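PDB 5JLU: adhesin competence repressor from Streptococcus pyogenes serotype M3, which regulates transcription in response to zinc, as a dimeric MarR-family repressor that binds both DNA and zinc ions. Local coordinates for residues His45-Leu50 with Gln81-Gly86; Gln52-Asn57 with Tyr97-Glu102. All coordinates share one frame; numbering follows the deposited sequence.

Interaction 1: residues His45-Leu50 with Gln81-Gly86; sequences HILMLL and QDMLAG. With ZN (zinc ion), chain B.
L47 and L50, on one side of helix 41-52, pack against M83, just before strand 84-88, and L84, its first residue, in the hydrophobic core of the MarR-type winged helix-turn-helix domain. Every contact across the two segments is apolar and buried. L84 carries most of it from the strand: its CB points at the helix, and its CD2 methyl touches both leucines, lying 3.7 Å from L50 CD1 and 3.8 Å from L47 CD2. L50 and L84 cross at about a right angle, with L50 CD1 also close to L84 CD1, whereas L47 meets L84 more obliquely. One residue back, M83 crosses L47 at about a right angle and sets CG against both of its methyls, the nearer being L47 CD1 at 3.9 Å from M83 CG. I46 adds a looser touch, its CG2 4.2 Å from L84 CD1. Helix 68-80 closes the core from another side, through A74 on I46 and I75 and L78 on L84. That helix ends in a Schellman motif with D82, at positive phi, as its C-prime residue, and the chain then turns into the strand.

The same turn of helix 41-52 supplies a zinc ligand. H45 takes no part in the apolar contact; with H111 and H115 it holds the metal, three waters completing the shell. H45 NE2 is 2.1 Å from the zinc ion.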
loop_
_atom_site.group_PDB
_atom_site.type_symbol
_atom_site.label_atom_id
_atom_site.label_comp_id
_atom_site.label_asym_id
_atom_site.label_seq_id
_atom_site.Cartn_x
_atom_site.Cartn_y
_atom_site.Cartn_z
ATOM N N HIS A 45 12.322 -3.269 -1.890
ATOM C CA HIS A 45 12.965 -1.994 -1.757
ATOM C C HIS A 45 14.326 -2.087 -1.061
ATOM O O HIS A 45 15.201 -1.295 -1.360
ATOM C CB HIS A 45 12.037 -0.931 -1.157
ATOM C CG HIS A 45 11.102 -0.481 -2.193
ATOM N ND1 HIS A 45 11.373 0.605 -2.985
ATOM C CD2 HIS A 45 10.054 -1.118 -2.758
ATOM C CE1 HIS A 45 10.484 0.665 -3.957
ATOM N NE2 HIS A 45 9.671 -0.366 -3.835
ATOM N N ILE A 46 14.511 -3.107 -0.228
ATOM C CA ILE A 46 15.859 -3.464 0.213
ATOM C C ILE A 46 16.724 -3.854 -0.995
ATOM O O ILE A 46 17.874 -3.383 -1.164
ATOM C CB ILE A 46 15.823 -4.592 1.258
ATOM C CG1 ILE A 46 15.286 -3.993 2.558
ATOM C CG2 ILE A 46 17.207 -5.253 1.452
ATOM C CD1 ILE A 46 14.935 -5.046 3.617
ATOM N N LEU A 47 16.216 -4.749 -1.810
ATOM C CA LEU A 47 16.979 -5.180 -2.959
ATOM C C LEU A 47 17.224 -3.943 -3.824
ATOM O O LEU A 47 18.361 -3.733 -4.201
ATOM C CB LEU A 47 16.301 -6.328 -3.731
ATOM C CG LEU A 47 16.121 -7.687 -3.019
ATOM C CD1 LEU A 47 15.349 -8.650 -3.896
ATOM C CD2 LEU A 47 17.379 -8.372 -2.611
ATOM N N MET A 48 16.211 -3.084 -4.080
ATOM C CA MET A 48 16.478 -1.842 -4.868
ATOM C C MET A 48 17.674 -1.016 -4.300
ATOM O O MET A 48 18.578 -0.583 -5.036
ATOM C CB MET A 48 15.216 -0.979 -4.970
ATOM C CG MET A 48 15.367 0.360 -5.668
ATOM S SD MET A 48 13.785 1.203 -5.910
ATOM C CE MET A 48 13.223 0.364 -7.333
ATOM N N LEU A 49 17.679 -0.768 -2.997
ATOM C CA LEU A 49 18.710 0.097 -2.432
ATOM C C LEU A 49 20.087 -0.603 -2.453
ATOM O O LEU A 49 21.158 0.050 -2.652
ATOM C CB LEU A 49 18.344 0.530 -1.006
ATOM C CG LEU A 49 17.168 1.494 -0.857
ATOM C CD1 LEU A 49 16.787 1.582 0.599
ATOM C CD2 LEU A 49 17.529 2.905 -1.376
ATOM N N LEU A 50 20.087 -1.914 -2.201
ATOM C CA LEU A 50 21.342 -2.690 -2.229
ATOM C C LEU A 50 21.927 -2.842 -3.626
ATOM O O LEU A 50 23.147 -2.927 -3.752
ATOM C CB LEU A 50 21.190 -4.073 -1.569
ATOM C CG LEU A 50 21.057 -3.965 -0.080
ATOM C CD1 LEU A 50 20.660 -5.315 0.525
ATOM C CD2 LEU A 50 22.297 -3.335 0.557
ATOM N N GLN A 81 16.160 -17.213 1.064
ATOM C CA GLN A 81 15.839 -17.432 -0.364
ATOM C C GLN A 81 16.998 -17.223 -1.311
ATOM O O GLN A 81 16.787 -17.064 -2.518
ATOM C CB GLN A 81 14.662 -16.546 -0.752
ATOM C CG GLN A 81 13.437 -16.826 0.147
ATOM C CD GLN A 81 12.264 -15.872 -0.197
ATOM O OE1 GLN A 81 11.576 -16.062 -1.197
ATOM N NE2 GLN A 81 12.056 -14.854 0.611
ATOM N N ASP A 82 18.221 -17.202 -0.774
ATOM C CA ASP A 82 19.421 -17.064 -1.585
ATOM C C ASP A 82 19.433 -15.758 -2.392
ATOM O O ASP A 82 19.937 -15.709 -3.527
ATOM C CB ASP A 82 19.530 -18.273 -2.522
ATOM C CG ASP A 82 19.697 -19.590 -1.765
ATOM O OD1 ASP A 82 20.527 -19.674 -0.819
ATOM O OD2 ASP A 82 18.984 -20.551 -2.110
ATOM N N MET A 83 18.903 -14.696 -1.799
ATOM C CA MET A 83 18.787 -13.408 -2.500
ATOM C C MET A 83 19.911 -12.443 -2.120
ATOM O O MET A 83 20.285 -11.594 -2.894
ATOM C CB MET A 83 17.394 -12.829 -2.180
ATOM C CG MET A 83 16.650 -12.335 -3.379
ATOM S SD MET A 83 16.310 -13.617 -4.573
ATOM C CE MET A 83 14.562 -13.742 -4.297
ATOM N N LEU A 84 20.428 -12.563 -0.906
ATOM C CA LEU A 84 21.457 -11.658 -0.336
ATOM C C LEU A 84 22.503 -12.469 0.330
ATOM O O LEU A 84 22.210 -13.527 0.832
ATOM C CB LEU A 84 20.897 -10.764 0.834
ATOM C CG LEU A 84 19.931 -9.642 0.504
ATOM C CD1 LEU A 84 19.485 -8.785 1.648
ATOM C CD2 LEU A 84 20.522 -8.789 -0.588
ATOM N N ALA A 85 23.692 -11.901 0.421
ATOM C CA ALA A 85 24.760 -12.458 1.203
ATOM C C ALA A 85 25.389 -11.311 1.976
ATOM O O ALA A 85 25.493 -10.182 1.487
ATOM C CB ALA A 85 25.796 -13.122 0.305
ATOM N N GLY A 86 25.706 -11.614 3.223
ATOM C CA GLY A 86 26.288 -10.691 4.155
ATOM C C GLY A 86 27.787 -10.957 4.221
ATOM O O GLY A 86 28.225 -12.108 4.144
HETATM ZN ZN ZN B . 8.332 -1.170 -5.267
HETATM O O HOH W 1 6.753 -0.003 -4.331
HETATM O O HOH W 2 7.695 -2.842 -3.988
HETATM O O HOH W 3 6.885 -1.791 -6.542
#

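Interaction 2: residues Gln52-Asn57 with Tyr97-Glu102; sequences QQRLTN and YFELTE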
loop_
_atom_site.group_PDB
_atom_site.type_symbol
_atom_site.label_atom_id
_atom_site.label_comp_id
_atom_site.label_asym_id
_atom_site.label_seq_id
_atom_site.Cartn_x
_atom_site.Cartn_y
_atom_site.Cartn_z
ATOM N N GLN A 52 22.325 -0.622 -5.799
ATOM C CA GLN A 52 23.218 0.482 -6.113
ATOM C C GLN A 52 24.375 0.777 -5.150
ATOM O O GLN A 52 25.321 1.429 -5.546
ATOM C CB GLN A 52 22.409 1.731 -6.371
ATOM C CG GLN A 52 21.709 2.286 -5.155
ATOM C CD GLN A 52 20.261 2.676 -5.415
ATOM O OE1 GLN A 52 19.576 2.091 -6.274
ATOM N NE2 GLN A 52 19.775 3.669 -4.653
ATOM N N GLN A 53 24.332 0.298 -3.920
ATOM C CA GLN A 53 25.529 0.288 -3.028
ATOM C C GLN A 53 25.341 -0.698 -1.881
ATOM O O GLN A 53 24.196 -0.994 -1.467
ATOM C CB GLN A 53 25.795 1.680 -2.442
ATOM C CG GLN A 53 24.626 2.221 -1.650
ATOM C CD GLN A 53 24.666 3.728 -1.482
ATOM O OE1 GLN A 53 25.669 4.275 -1.001
ATOM N NE2 GLN A 53 23.565 4.415 -1.874
ATOM N N ARG A 54 26.452 -1.231 -1.381
ATOM C CA ARG A 54 26.438 -2.013 -0.162
ATOM C C ARG A 54 25.960 -1.113 1.004
ATOM O O ARG A 54 26.273 0.099 1.048
ATOM C CB ARG A 54 27.822 -2.619 0.120
ATOM C CG ARG A 54 28.318 -3.683 -0.897
ATOM C CD ARG A 54 29.705 -4.283 -0.516
ATOM N NE ARG A 54 30.507 -3.236 0.135
ATOM C CZ ARG A 54 31.428 -3.388 1.088
ATOM N NH1 ARG A 54 32.008 -2.295 1.599
ATOM N NH2 ARG A 54 31.785 -4.594 1.532
ATOM N N LEU A 55 25.124 -1.680 1.898
ATOM C CA LEU A 55 24.598 -0.911 3.036
ATOM C C LEU A 55 24.436 -1.821 4.214
ATOM O O LEU A 55 24.364 -3.055 4.067
ATOM C CB LEU A 55 23.224 -0.221 2.728
ATOM C CG LEU A 55 23.048 0.762 1.560
ATOM C CD1 LEU A 55 21.569 0.931 1.133
ATOM C CD2 LEU A 55 23.643 2.126 1.898
ATOM N N THR A 56 24.300 -1.202 5.371
ATOM C CA THR A 56 24.016 -1.928 6.582
ATOM C C THR A 56 22.532 -2.029 6.857
ATOM O O THR A 56 21.714 -1.308 6.282
ATOM C CB THR A 56 24.666 -1.223 7.816
ATOM O OG1 THR A 56 24.252 0.150 7.872
ATOM C CG2 THR A 56 26.163 -1.279 7.721
ATOM N N ASN A 57 22.209 -2.872 7.820
ATOM C CA ASN A 57 20.884 -2.945 8.350
ATOM C C ASN A 57 20.373 -1.527 8.723
ATOM O O ASN A 57 19.280 -1.076 8.333
ATOM C CB ASN A 57 20.883 -3.933 9.545
ATOM C CG ASN A 57 19.548 -3.984 10.278
ATOM O OD1 ASN A 57 18.873 -5.017 10.318
ATOM N ND2 ASN A 57 19.154 -2.845 10.853
ATOM N N TYR A 97 27.626 -5.695 5.958
ATOM C CA TYR A 97 27.153 -5.175 4.675
ATOM C C TYR A 97 26.492 -6.300 3.890
ATOM O O TYR A 97 26.998 -7.441 3.820
ATOM C CB TYR A 97 28.324 -4.697 3.861
ATOM C CG TYR A 97 28.922 -3.443 4.417
ATOM C CD1 TYR A 97 28.191 -2.245 4.467
ATOM C CD2 TYR A 97 30.201 -3.450 4.955
ATOM C CE1 TYR A 97 28.741 -1.080 5.026
ATOM C CE2 TYR A 97 30.759 -2.287 5.507
ATOM C CZ TYR A 97 30.042 -1.125 5.545
ATOM O OH TYR A 97 30.636 -0.032 6.123
ATOM N N PHE A 98 25.383 -5.951 3.256
ATOM C CA PHE A 98 24.656 -6.856 2.434
ATOM C C PHE A 98 24.805 -6.513 0.984
ATOM O O PHE A 98 24.990 -5.350 0.583
ATOM C CB PHE A 98 23.211 -6.913 2.898
ATOM C CG PHE A 98 23.069 -7.595 4.236
ATOM C CD1 PHE A 98 23.170 -8.964 4.332
ATOM C CD2 PHE A 98 22.921 -6.869 5.371
ATOM C CE1 PHE A 98 23.086 -9.619 5.552
ATOM C CE2 PHE A 98 22.857 -7.509 6.601
ATOM C CZ PHE A 98 22.911 -8.860 6.690
ATOM N N GLU A 99 24.833 -7.559 0.203
ATOM C CA GLU A 99 24.759 -7.394 -1.227
ATOM C C GLU A 99 24.035 -8.528 -1.911
ATOM O O GLU A 99 23.845 -9.618 -1.362
ATOM C CB GLU A 99 26.155 -7.226 -1.796
ATOM C CG GLU A 99 26.972 -8.480 -1.836
ATOM C CD GLU A 99 28.470 -8.195 -2.055
ATOM O OE1 GLU A 99 29.180 -9.209 -2.134
ATOM O OE2 GLU A 99 28.918 -7.003 -2.151
ATOM N N LEU A 100 23.637 -8.220 -3.119
ATOM C CA LEU A 100 22.788 -9.087 -3.893
ATOM C C LEU A 100 23.593 -10.315 -4.381
ATOM O O LEU A 100 24.752 -10.174 -4.769
ATOM C CB LEU A 100 22.279 -8.280 -5.111
ATOM C CG LEU A 100 20.910 -7.566 -5.011
ATOM C CD1 LEU A 100 20.882 -6.545 -3.904
ATOM C CD2 LEU A 100 20.598 -6.934 -6.353
ATOM N N THR A 101 22.963 -11.471 -4.398
ATOM C CA THR A 101 23.537 -12.611 -5.052
ATOM C C THR A 101 23.113 -12.510 -6.516
ATOM O O THR A 101 22.204 -11.756 -6.847
ATOM C CB THR A 101 22.972 -13.883 -4.515
ATOM O OG1 THR A 101 21.551 -13.919 -4.786
ATOM C CG2 THR A 101 23.284 -14.017 -2.988
ATOM N N GLU A 102 23.760 -13.294 -7.369
ATOM C CA GLU A 102 23.481 -13.320 -8.811
ATOM C C GLU A 102 22.043 -13.539 -9.120
ATOM O O GLU A 102 21.486 -12.896 -10.009
ATOM C CB GLU A 102 24.295 -14.432 -9.546
ATOM C CG GLU A 102 24.814 -13.949 -10.899
ATOM C CD GLU A 102 25.562 -12.617 -10.800
ATOM O OE1 GLU A 102 26.343 -12.417 -9.824
ATOM O OE2 GLU A 102 25.347 -11.753 -11.687
#
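The wing sheet of the winged helix-turn-helix is joined here to the short segment that follows helix 41-52: weak strand 55-56 lies antiparallel to strand 96-100. The pairing is loose, and one backbone hydrogen bond spans it, long but nearly straight. F98 N donates to L55 O at 3.2 Å and 167°, and the same carbonyl oxygen receives a CA-H...O contact from Y97 CA at 3.6 Å.

The side chains add a cation-pi contact. The guanidinium of R54 stacks over one face of the Y97 ring, with R54 CZ 4.5 Å from the ring centroid and the planes tilted by 29°. It sits off-centre: NH1 and NH2 both lie nearest Y97 CD2, and NH1 is offset toward the rim. R54 is bent at chi3 (-34°), which turns NE out of the extended line of the chain. Its aliphatic part runs beside E99, the two side chains pointing the same way, and R54 CD comes 3.3 Å from E99 OE2. The opposite charges stay apart: R54 NE and E99 OE2 are 4.7 Å from each other, so any attraction is probably only a general electrostatic one.

T56 lies alongside Y97, its CG2 methyl 3.7 Å from Y97 CE1, while T56 OG1 bonds D59 N, in the first turn of helix 57-64, making T56 its N-cap. L55 and F98 share the other face of the sheet, both packing on L50 of helix 41-52. A short strand leading into the next helix while bonding to the wing is typical of the three-stranded sheet of winged helix-turn-helix domains.

Interactions 1 and 2 interlock, their centres about 6 Å apart and their segments alternating along the chain. Strands 84-88 and 96-100 are neighbours in one antiparallel sheet: A85 N lies 2.9 Å from E99 O, and near the base of the wing D82 O is 2.7 Å from T101 OG1, both probable hydrogen bonds. L50 bridges the contacts, its CB 3.4 Å from L100 CD1. Helix 41-52 carries the zinc ligand H45, packs on the wing and leads into strand 55-56. The side chain of L47 is about 6 Å from that of H111, and the side chain of L55 about 10 Å from that of H45, which places both contacts near the zinc site.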